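Local structure of putative Nitroreductase (Anabaena variabilis ATCC 29413, 3EO7) at residues Val38-Tyr43 with Gln129-Ser134; Arg80-Thr85 with Arg98-Ala103; Leu193-Leu198 with Leu463-Asn468. The protein binds flavin mononucleotide and is probably an FMN-dependent oxidoreductase of the nitroreductase type, with no established substrate. One frame throughout, in Å; residues are numbered along the deposited sequence. Where two conformers were deposited one is given.

Interaction 1: Val38-Tyr43 with Gln129-Ser134. With ACT (acetate ion), chain J.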
loop_
_atom_site.group_PDB
_atom_site.type_symbol
_atom_site.label_atom_id
_atom_site.label_comp_id
_atom_site.label_asym_id
_atom_site.label_seq_id
_atom_site.Cartn_x
_atom_site.Cartn_y
_atom_site.Cartn_z
ATOM N N VAL A 38 16.787 3.420 -13.068
ATOM C CA VAL A 38 15.773 3.243 -14.098
ATOM C C VAL A 38 14.812 2.249 -13.424
ATOM O O VAL A 38 15.210 1.153 -13.022
ATOM C CB VAL A 38 16.352 2.687 -15.413
ATOM C CG1 VAL A 38 15.228 2.400 -16.389
ATOM C CG2 VAL A 38 17.330 3.715 -16.016
ATOM N N PRO A 39 13.557 2.659 -13.215
ATOM C CA PRO A 39 12.646 1.848 -12.398
ATOM C C PRO A 39 11.909 0.750 -13.175
ATOM O O PRO A 39 10.701 0.570 -13.035
ATOM C CB PRO A 39 11.710 2.925 -11.832
ATOM C CG PRO A 39 11.578 3.880 -12.950
ATOM C CD PRO A 39 12.906 3.894 -13.679
ATOM N N PHE A 40 12.647 0.026 -14.003
ATOM C CA PHE A 40 12.092 -1.086 -14.756
ATOM C C PHE A 40 13.179 -2.156 -14.801
ATOM O O PHE A 40 14.364 -1.818 -14.823
ATOM C CB PHE A 40 11.776 -0.675 -16.209
ATOM C CG PHE A 40 10.996 0.610 -16.345
ATOM C CD1 PHE A 40 9.619 0.647 -16.097
ATOM C CD2 PHE A 40 11.636 1.780 -16.713
ATOM C CE1 PHE A 40 8.891 1.837 -16.254
ATOM C CE2 PHE A 40 10.925 2.961 -16.848
ATOM C CZ PHE A 40 9.554 2.982 -16.597
ATOM N N LYS A 41 12.794 -3.429 -14.897
ATOM C CA LYS A 41 13.762 -4.513 -15.058
ATOM C C LYS A 41 13.900 -4.923 -16.524
ATOM O O LYS A 41 12.912 -4.969 -17.269
ATOM C CB LYS A 41 13.399 -5.750 -14.238
ATOM C CG LYS A 41 13.419 -5.526 -12.730
ATOM C CD LYS A 41 13.291 -6.798 -11.913
ATOM C CE LYS A 41 14.441 -7.785 -12.072
ATOM N NZ LYS A 41 14.422 -8.862 -11.029
ATOM N N GLU A 42 15.131 -5.250 -16.922
ATOM C CA GLU A 42 15.425 -5.726 -18.279
ATOM C C GLU A 42 15.665 -7.219 -18.267
ATOM O O GLU A 42 16.301 -7.748 -17.349
ATOM C CB GLU A 42 16.700 -5.076 -18.815
ATOM C CG GLU A 42 16.699 -3.583 -18.750
ATOM C CD GLU A 42 15.729 -2.951 -19.721
ATOM O OE1 GLU A 42 15.060 -3.690 -20.483
ATOM O OE2 GLU A 42 15.650 -1.701 -19.711
ATOM N N TYR A 43 15.130 -7.906 -19.260
ATOM C CA TYR A 43 15.366 -9.344 -19.428
ATOM C C TYR A 43 15.956 -9.586 -20.815
ATOM O O TYR A 43 15.477 -9.059 -21.817
ATOM C CB TYR A 43 14.106 -10.138 -19.216
ATOM C CG TYR A 43 13.677 -10.124 -17.796
ATOM C CD1 TYR A 43 12.920 -9.072 -17.295
ATOM C CD2 TYR A 43 14.051 -11.141 -16.917
ATOM C CE1 TYR A 43 12.541 -9.043 -16.000
ATOM C CE2 TYR A 43 13.663 -11.107 -15.608
ATOM C CZ TYR A 43 12.922 -10.032 -15.154
ATOM O OH TYR A 43 12.534 -10.010 -13.859
ATOM N N GLN A 129 6.075 -5.951 -17.327
ATOM C CA GLN A 129 6.792 -4.830 -17.928
ATOM C C GLN A 129 5.831 -3.656 -18.125
ATOM O O GLN A 129 5.023 -3.657 -19.050
ATOM C CB GLN A 129 7.344 -5.277 -19.271
ATOM C CG GLN A 129 8.450 -6.283 -19.159
ATOM C CD GLN A 129 9.759 -5.625 -18.808
ATOM O OE1 GLN A 129 10.145 -4.639 -19.440
ATOM N NE2 GLN A 129 10.443 -6.141 -17.796
ATOM N N CYS A 130 5.900 -2.693 -17.224
ATOM C CA CYS A 130 5.074 -1.486 -17.253
ATOM C C CYS A 130 5.244 -0.725 -18.560
ATOM O O CYS A 130 4.278 -0.210 -19.105
ATOM C CB CYS A 130 5.451 -0.555 -16.080
ATOM S SG CYS A 130 5.139 -1.216 -14.432
ATOM N N ARG A 131 6.463 -0.691 -19.089
ATOM C CA ARG A 131 6.746 0.119 -20.283
ATOM C C ARG A 131 6.003 -0.288 -21.537
ATOM O O ARG A 131 5.665 0.548 -22.363
ATOM C CB ARG A 131 8.248 0.135 -20.583
ATOM C CG ARG A 131 9.022 1.018 -19.644
ATOM C CD ARG A 131 10.502 0.785 -19.880
ATOM N NE ARG A 131 10.787 -0.599 -19.520
ATOM C CZ ARG A 131 11.954 -1.208 -19.661
ATOM N NH1 ARG A 131 13.004 -0.539 -20.129
ATOM N NH2 ARG A 131 12.059 -2.489 -19.297
ATOM N N THR A 132 5.768 -1.577 -21.691
ATOM C CA THR A 132 5.156 -2.113 -22.878
ATOM C C THR A 132 3.827 -2.821 -22.587
ATOM O O THR A 132 3.165 -3.313 -23.504
ATOM C CB THR A 132 6.143 -3.106 -23.522
ATOM O OG1 THR A 132 6.513 -4.097 -22.556
ATOM C CG2 THR A 132 7.389 -2.331 -24.003
ATOM N N HIS A 133 3.431 -2.860 -21.314
ATOM C CA HIS A 133 2.235 -3.614 -20.908
ATOM C C HIS A 133 2.334 -5.047 -21.473
ATOM O O HIS A 133 1.500 -5.528 -22.273
ATOM C CB HIS A 133 0.909 -2.945 -21.283
ATOM C CG HIS A 133 -0.274 -3.632 -20.680
ATOM N ND1 HIS A 133 -0.344 -3.920 -19.330
ATOM C CD2 HIS A 133 -1.419 -4.099 -21.227
ATOM C CE1 HIS A 133 -1.481 -4.540 -19.078
ATOM N NE2 HIS A 133 -2.150 -4.678 -20.213
ATOM N N SER A 134 3.409 -5.708 -21.062
ATOM C CA SER A 134 3.694 -7.073 -21.451
ATOM C C SER A 134 4.201 -7.860 -20.257
ATOM O O SER A 134 4.524 -7.285 -19.227
ATOM C CB SER A 134 4.760 -7.110 -22.547
ATOM O OG SER A 134 5.971 -6.462 -22.160
HETATM C C ACT J . 13.137 -6.556 -21.830
HETATM O O ACT J . 12.463 -6.289 -20.801
HETATM O OXT ACT J . 14.193 -5.906 -21.977
HETATM C CH3 ACT J . 12.740 -7.595 -22.836
#
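The side chain of Arg-131 runs over one face of the Phe-40 ring. Arg-131 CG stands 3.5 Å from the centroid of the Phe-40 ring, almost on the normal, a CH-pi contact over the middle of the face. A bend at chi3 then carries the guanidinium past CG and CB of Phe-40, offset toward the rim, with its plane only 6° from that of the ring. Phe-40 CG, anti to the carbonyl carbon and beside the backbone N, directs the ring toward Arg-131. On the opposite face, more distantly and toward the rim, lies CG of Pro-39. Cys-130 CB meets the ring at its edge.

Pro-39 centres an inverse gamma turn in the loop that leads to strand 47-50, whereas Gln-129 to Ser-134 forms the hairpin turn between the antiparallel strands 124-129 and 134-139, with a G1 beta bulge in which His-133 and Ser-134 both face Gln-129. The contact holds this loop against the end of the hairpin.

Beyond the ring, Arg-131 NH1 forms a salt bridge with Glu-42 OE2 at 2.9 Å. The carboxylate is turned 64° from the guanidinium and receives the donor from above its plane; the NH2 bond to OE1 is weak. Arg-131 NH2 also reaches a lone pair of Gln-129 OE1 at 2.9 Å, which helps fix the direction of the Gln-129 amide. The Gln-129 chain folds at chi2, so that Gln-129 NE2 gives one hydrogen to Lys-41 O at 2.8 Å, almost straight at 172°; it also bonds Asn-127 OD1. An acetate, probably from the crystallisation liquor, accepts a weak bond from Tyr-43 N.

Interaction 2: Arg80-Thr85 with Arg98-Ala103. With FMN (flavin mononucleotide), chain B.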
loop_
_atom_site.group_PDB
_atom_site.type_symbol
_atom_site.label_atom_id
_atom_site.label_comp_id
_atom_site.label_asym_id
_atom_site.label_seq_id
_atom_site.Cartn_x
_atom_site.Cartn_y
_atom_site.Cartn_z
ATOM N N ARG A 80 -4.612 -1.876 -14.563
ATOM C CA ARG A 80 -5.265 -1.024 -13.592
ATOM C C ARG A 80 -4.468 -1.055 -12.288
ATOM O O ARG A 80 -4.581 -0.144 -11.488
ATOM C CB ARG A 80 -6.703 -1.476 -13.343
ATOM C CG ARG A 80 -7.672 -1.355 -14.546
ATOM C CD ARG A 80 -8.273 0.021 -14.658
ATOM N NE ARG A 80 -9.084 0.159 -15.878
ATOM C CZ ARG A 80 -8.755 0.869 -16.968
ATOM N NH1 ARG A 80 -7.622 1.566 -17.059
ATOM N NH2 ARG A 80 -9.606 0.904 -17.994
ATOM N N SER A 81 -3.668 -2.104 -12.069
ATOM C CA SER A 81 -2.864 -2.222 -10.849
ATOM C C SER A 81 -1.561 -1.403 -10.889
ATOM O O SER A 81 -1.222 -0.738 -9.914
ATOM C CB SER A 81 -2.486 -3.677 -10.549
ATOM O OG SER A 81 -3.627 -4.428 -10.191
ATOM N N TYR A 82 -0.809 -1.514 -11.982
ATOM C CA TYR A 82 0.538 -0.928 -12.029
ATOM C C TYR A 82 0.951 -0.447 -13.405
ATOM O O TYR A 82 2.141 -0.275 -13.685
ATOM C CB TYR A 82 1.522 -1.957 -11.491
ATOM C CG TYR A 82 2.789 -1.446 -10.855
ATOM C CD1 TYR A 82 2.760 -0.364 -9.969
ATOM C CD2 TYR A 82 4.013 -2.041 -11.115
ATOM C CE1 TYR A 82 3.928 0.099 -9.340
ATOM C CE2 TYR A 82 5.171 -1.591 -10.504
ATOM C CZ TYR A 82 5.127 -0.507 -9.609
ATOM O OH TYR A 82 6.289 -0.059 -8.989
ATOM N N GLY A 83 -0.039 -0.140 -14.230
ATOM C CA GLY A 83 0.227 0.321 -15.569
ATOM C C GLY A 83 0.673 1.762 -15.566
ATOM O O GLY A 83 0.449 2.494 -14.589
ATOM N N LEU A 84 1.280 2.167 -16.676
ATOM C CA LEU A 84 1.656 3.580 -16.874
ATOM C C LEU A 84 0.424 4.401 -17.227
ATOM O O LEU A 84 -0.287 4.030 -18.149
ATOM C CB LEU A 84 2.717 3.680 -17.947
ATOM C CG LEU A 84 4.001 2.923 -17.725
ATOM C CD1 LEU A 84 4.992 3.355 -18.862
ATOM C CD2 LEU A 84 4.575 3.119 -16.293
ATOM N N THR A 85 0.136 5.477 -16.477
ATOM C CA THR A 85 -1.067 6.282 -16.743
ATOM C C THR A 85 -0.812 7.766 -17.048
ATOM O O THR A 85 -1.755 8.495 -17.377
ATOM C CB THR A 85 -2.089 6.111 -15.606
ATOM O OG1 THR A 85 -1.603 6.738 -14.421
ATOM C CG2 THR A 85 -2.383 4.653 -15.378
ATOM N N ARG A 98 2.296 6.121 -12.769
ATOM C CA ARG A 98 1.595 4.853 -12.789
ATOM C C ARG A 98 0.293 4.838 -12.033
ATOM O O ARG A 98 -0.078 5.785 -11.330
ATOM C CB ARG A 98 2.526 3.762 -12.205
ATOM C CG ARG A 98 3.956 3.794 -12.746
ATOM C CD ARG A 98 4.771 2.554 -12.402
ATOM N NE ARG A 98 6.160 2.796 -12.807
ATOM C CZ ARG A 98 7.147 1.930 -12.711
ATOM N NH1 ARG A 98 6.931 0.705 -12.293
ATOM N NH2 ARG A 98 8.370 2.303 -13.073
ATOM N N ALA A 99 -0.402 3.712 -12.171
ATOM C CA ALA A 99 -1.677 3.493 -11.492
ATOM C C ALA A 99 -1.517 3.601 -9.976
ATOM O O ALA A 99 -2.455 3.978 -9.269
ATOM C CB ALA A 99 -2.271 2.112 -11.872
ATOM N N ALA A 100 -0.366 3.175 -9.461
ATOM C CA ALA A 100 -0.060 3.289 -8.047
ATOM C C ALA A 100 0.878 4.501 -7.834
ATOM O O ALA A 100 1.825 4.673 -8.602
ATOM C CB ALA A 100 0.653 2.039 -7.534
ATOM N N PRO A 101 0.599 5.320 -6.791
ATOM C CA PRO A 101 1.488 6.427 -6.417
ATOM C C PRO A 101 2.754 5.833 -5.808
ATOM O O PRO A 101 2.791 4.652 -5.480
ATOM C CB PRO A 101 0.687 7.203 -5.373
ATOM C CG PRO A 101 -0.204 6.133 -4.743
ATOM C CD PRO A 101 -0.574 5.225 -5.887
ATOM N N SER A 102 3.796 6.638 -5.692
ATOM C CA SER A 102 5.058 6.182 -5.095
ATOM C C SER A 102 5.811 7.378 -4.562
ATOM O O SER A 102 5.917 8.407 -5.263
ATOM C CB SER A 102 5.947 5.488 -6.135
ATOM O OG SER A 102 7.293 5.323 -5.693
ATOM N N ALA A 103 6.303 7.249 -3.332
ATOM C CA ALA A 103 7.112 8.325 -2.706
ATOM C C ALA A 103 8.260 8.662 -3.644
ATOM O O ALA A 103 9.034 7.797 -4.079
ATOM C CB ALA A 103 7.627 7.865 -1.352
HETATM N N1 FMN B . 3.688 13.909 -2.673
HETATM C C2 FMN B . 4.101 15.095 -2.091
HETATM O O2 FMN B . 3.957 16.166 -2.670
HETATM N N3 FMN B . 4.717 15.154 -0.869
HETATM C C4 FMN B . 5.003 14.032 -0.150
HETATM O O4 FMN B . 5.390 14.161 1.026
HETATM C C4A FMN B . 4.600 12.815 -0.695
HETATM N N5 FMN B . 4.906 11.636 -0.043
HETATM C C5A FMN B . 4.419 10.414 -0.550
HETATM C C6 FMN B . 4.604 9.218 0.135
HETATM C C7 FMN B . 4.144 8.005 -0.376
HETATM C C7M FMN B . 4.256 6.722 0.461
HETATM C C8 FMN B . 3.478 7.977 -1.595
HETATM C C8M FMN B . 2.787 6.730 -2.108
HETATM C C9 FMN B . 3.271 9.173 -2.307
HETATM C C9A FMN B . 3.741 10.389 -1.782
HETATM N N10 FMN B . 3.548 11.573 -2.483
HETATM C C10 FMN B . 3.953 12.766 -1.948
HETATM C "C1'" FMN B . 3.051 11.575 -3.915
HETATM C "C2'" FMN B . 4.107 11.159 -4.919
HETATM O "O2'" FMN B . 4.989 12.272 -5.184
HETATM C "C3'" FMN B . 3.421 10.671 -6.193
HETATM O "O3'" FMN B . 2.712 9.456 -5.932
HETATM C "C4'" FMN B . 4.372 10.505 -7.393
HETATM O "O4'" FMN B . 4.972 11.780 -7.759
HETATM C "C5'" FMN B . 3.626 9.919 -8.576
HETATM O "O5'" FMN B . 2.542 10.718 -8.967
HETATM P P FMN B . 1.059 10.169 -8.999
HETATM O O1P FMN B . 0.663 9.814 -7.569
HETATM O O2P FMN B . 0.234 11.326 -9.553
HETATM O O3P FMN B . 0.979 8.968 -9.895
#
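Tyr-82 turns its ring under Arg-98, whose CD lies over one face, 4.2 Å from the ring centroid, as a CH-pi contact offset toward the rim. Tyr-82 CG is anti to the backbone N (chi1 -153°), which swings the ring back to Arg-98 although its CB starts away. The arginine chain is extended from CG to NE and runs alongside Leu-84, with Arg-98 CG 3.7 Å from Leu-84 CD2. Its guanidinium, tilted 60° to the ring, brings Arg-98 NH1 to 3.4 Å from Tyr-82 CE2, while NH2 bonds to Pro-39 O. An alanine in place of Tyr-82, without ring or hydroxyl, would probably leave the Arg-98 chain less firmly held and the Ala-109 carbonyl short of a partner.

Small residues suit the backbone crossing: Ala-99 CB sits 3.3 Å from Arg-80 O, and Ala-99 N donates to Gly-83 O at 2.8 Å, nearly along the C=O axis. Further along, Ser-102 N binds the ribityl O3' of FMN at 3.0 Å, and Ala-103 CB packs on the flavin.

The contact joins the end of helix 66-82 to the base of the hairpin 84-90/93-98, where Leu-84 and Arg-98 form an antiparallel non-hydrogen-bonded pair, with helix 181-202 packed against Ser-81 and Pro-101.

Interaction 3: Leu193-Leu198 with Leu463-Asn468; sequences LGNIEL and LGQRLN
The guanidinium of Arg-466 meets the carboxylate of Glu-197 at its edge, the two planes 23° apart. Arg-466 NH1 donates to the syn lone pair of Glu-197 OE2 at 2.9 Å, and the acceptor lies almost in the guanidinium plane, though the bond is distinctly bent. Leu-198 CD2 approaches Arg-466 NH1 obliquely, at 4.0 Å. The amides of Asn-195 and Gln-465 are instead steeply crossed, at 75°. Gln-465 NE2 reaches a lone pair of Asn-195 OD1 in its carbonyl plane at 2.8 Å.

Torsions set these groups in place. Glu-197 CG takes the crowded position between the backbone N and the carbonyl carbon, and Arg-466 bends at chi3 to bring NH1 round. Gln-465 CG is anti to the backbone N, and a bend at chi2 turns its amide to Asn-195.

The helix segments cross at 65° with their axes 8.5 Å apart, and Gly-194 makes this approach possible: a CB there would clash with Gln-465 CB, which lies 4.3 Å from Gly-194 CA. Helices 181-202 and 452-473 thereby join the two nitroreductase-family regions of the chain.

All of these polar groups are buried, and partners beyond the pair complete them: His-462 binds Glu-197, His-191 binds Gln-465 OE1, the carbonyls of Ala-99 and Ser-81 take Asn-195 ND2, and Phe-356 offers its carbonyl and its ring to Arg-466. Such shared bonding, with opposite charges paired, would be expected to keep Glu-197 ionised and Arg-466 protonated in the core.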
loop_
_atom_site.group_PDB
_atom_site.type_symbol
_atom_site.label_atom_id
_atom_site.label_comp_id
_atom_site.label_asym_id
_atom_site.label_seq_id
_atom_site.Cartn_x
_atom_site.Cartn_y
_atom_site.Cartn_z
ATOM N N LEU A 193 -1.010 -2.852 -3.521
ATOM C CA LEU A 193 -1.918 -3.879 -3.014
ATOM C C LEU A 193 -3.370 -3.430 -3.049
ATOM O O LEU A 193 -4.247 -4.241 -3.378
ATOM C CB LEU A 193 -1.564 -4.313 -1.588
ATOM C CG LEU A 193 -0.172 -4.948 -1.332
ATOM C CD1 LEU A 193 -0.109 -5.431 0.135
ATOM C CD2 LEU A 193 0.116 -6.087 -2.322
ATOM N N GLY A 194 -3.631 -2.158 -2.688
ATOM C CA GLY A 194 -4.998 -1.591 -2.795
ATOM C C GLY A 194 -5.481 -1.641 -4.248
ATOM O O GLY A 194 -6.637 -2.013 -4.527
ATOM N N ASN A 195 -4.625 -1.306 -5.203
ATOM C CA ASN A 195 -5.059 -1.403 -6.617
ATOM C C ASN A 195 -5.319 -2.843 -7.026
ATOM O O ASN A 195 -6.254 -3.123 -7.775
ATOM C CB ASN A 195 -4.033 -0.843 -7.601
ATOM C CG ASN A 195 -4.003 0.641 -7.652
ATOM O OD1 ASN A 195 -4.895 1.343 -7.120
ATOM N ND2 ASN A 195 -2.969 1.163 -8.282
ATOM N N ILE A 196 -4.463 -3.753 -6.588
ATOM C CA ILE A 196 -4.648 -5.164 -6.941
ATOM C C ILE A 196 -6.012 -5.672 -6.481
ATOM O O ILE A 196 -6.724 -6.317 -7.261
ATOM C CB ILE A 196 -3.500 -6.027 -6.441
ATOM C CG1 ILE A 196 -2.227 -5.682 -7.202
ATOM C CG2 ILE A 196 -3.795 -7.585 -6.590
ATOM C CD1 ILE A 196 -0.987 -6.357 -6.611
ATOM N N GLU A 197 -6.410 -5.403 -5.241
ATOM C CA GLU A 197 -7.727 -5.879 -4.827
ATOM C C GLU A 197 -8.868 -5.235 -5.624
ATOM O O GLU A 197 -9.838 -5.917 -5.968
ATOM C CB GLU A 197 -8.002 -5.750 -3.331
ATOM C CG GLU A 197 -7.835 -4.424 -2.774
ATOM C CD GLU A 197 -9.082 -3.925 -1.991
ATOM O OE1 GLU A 197 -10.244 -4.148 -2.346
ATOM O OE2 GLU A 197 -8.871 -3.164 -1.080
ATOM N N LEU A 198 -8.754 -3.944 -5.939
ATOM C CA LEU A 198 -9.824 -3.265 -6.695
ATOM C C LEU A 198 -9.863 -3.697 -8.171
ATOM O O LEU A 198 -10.934 -3.956 -8.726
ATOM C CB LEU A 198 -9.715 -1.750 -6.539
ATOM C CG LEU A 198 -9.979 -1.306 -5.092
ATOM C CD1 LEU A 198 -9.593 0.209 -4.881
ATOM C CD2 LEU A 198 -11.476 -1.606 -4.698
ATOM N N LEU A 463 -4.928 1.219 2.759
ATOM C CA LEU A 463 -5.966 2.187 3.172
ATOM C C LEU A 463 -5.795 3.484 2.377
ATOM O O LEU A 463 -6.771 4.038 1.871
ATOM C CB LEU A 463 -5.882 2.453 4.682
ATOM C CG LEU A 463 -6.249 1.302 5.616
ATOM C CD1 LEU A 463 -5.953 1.730 7.078
ATOM C CD2 LEU A 463 -7.743 0.878 5.436
ATOM N N GLY A 464 -4.566 3.976 2.305
ATOM C CA GLY A 464 -4.270 5.190 1.561
ATOM C C GLY A 464 -4.774 5.138 0.126
ATOM O O GLY A 464 -5.348 6.087 -0.381
ATOM N N GLN A 465 -4.614 3.998 -0.539
ATOM C CA GLN A 465 -5.013 3.961 -1.942
ATOM C C GLN A 465 -6.530 4.063 -2.068
ATOM O O GLN A 465 -7.032 4.680 -2.997
ATOM C CB GLN A 465 -4.478 2.725 -2.648
ATOM C CG GLN A 465 -4.729 2.724 -4.145
ATOM C CD GLN A 465 -3.989 3.821 -4.927
ATOM O OE1 GLN A 465 -3.238 4.604 -4.370
ATOM N NE2 GLN A 465 -4.207 3.862 -6.253
ATOM N N ARG A 466 -7.253 3.433 -1.132
ATOM C CA ARG A 466 -8.701 3.519 -1.162
ATOM C C ARG A 466 -9.118 4.971 -0.951
ATOM O O ARG A 466 -10.015 5.457 -1.616
ATOM C CB ARG A 466 -9.325 2.597 -0.122
ATOM C CG ARG A 466 -9.094 1.102 -0.402
ATOM C CD ARG A 466 -9.809 0.213 0.613
ATOM N NE ARG A 466 -11.271 0.201 0.460
ATOM C CZ ARG A 466 -11.964 -0.751 -0.168
ATOM N NH1 ARG A 466 -11.334 -1.762 -0.715
ATOM N NH2 ARG A 466 -13.283 -0.702 -0.255
ATOM N N LEU A 467 -8.448 5.667 -0.038
ATOM C CA LEU A 467 -8.743 7.079 0.212
ATOM C C LEU A 467 -8.426 7.937 -1.018
ATOM O O LEU A 467 -9.185 8.840 -1.348
ATOM C CB LEU A 467 -7.921 7.626 1.423
ATOM C CG LEU A 467 -8.305 7.229 2.839
ATOM C CD1 LEU A 467 -7.178 7.545 3.848
ATOM C CD2 LEU A 467 -9.613 7.982 3.217
ATOM N N ASN A 468 -7.284 7.691 -1.668
ATOM C CA ASN A 468 -6.888 8.433 -2.855
ATOM C C ASN A 468 -7.928 8.265 -3.992
ATOM O O ASN A 468 -8.347 9.232 -4.602
ATOM C CB ASN A 468 -5.484 8.041 -3.371
ATOM C CG ASN A 468 -4.350 8.765 -2.643
ATOM O OD1 ASN A 468 -3.636 9.569 -3.257
ATOM N ND2 ASN A 468 -4.176 8.491 -1.352
#

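How the interactions relate
Interaction 3 is closest to the centre of the chain and fully buried, interaction 2 is also buried, and interaction 1 lies at the margin, partly exposed. Their chemistry follows: interaction 1 joins a loop to a hairpin turn through an aromatic ring and a charge pair near the surface, interaction 2 combines a backbone bond, small-residue packing and an arginine chain laid over a tyrosine beside FMN, and interaction 3 locks two helices with buried polar pairs. Cys-130 ties the first two together, its SG packing against Arg-98 and Tyr-82 O. Asn-195 links the last two, reaching both segments of interaction 2. Interactions 1 and 3 do not touch each other, but interaction 2 touches both.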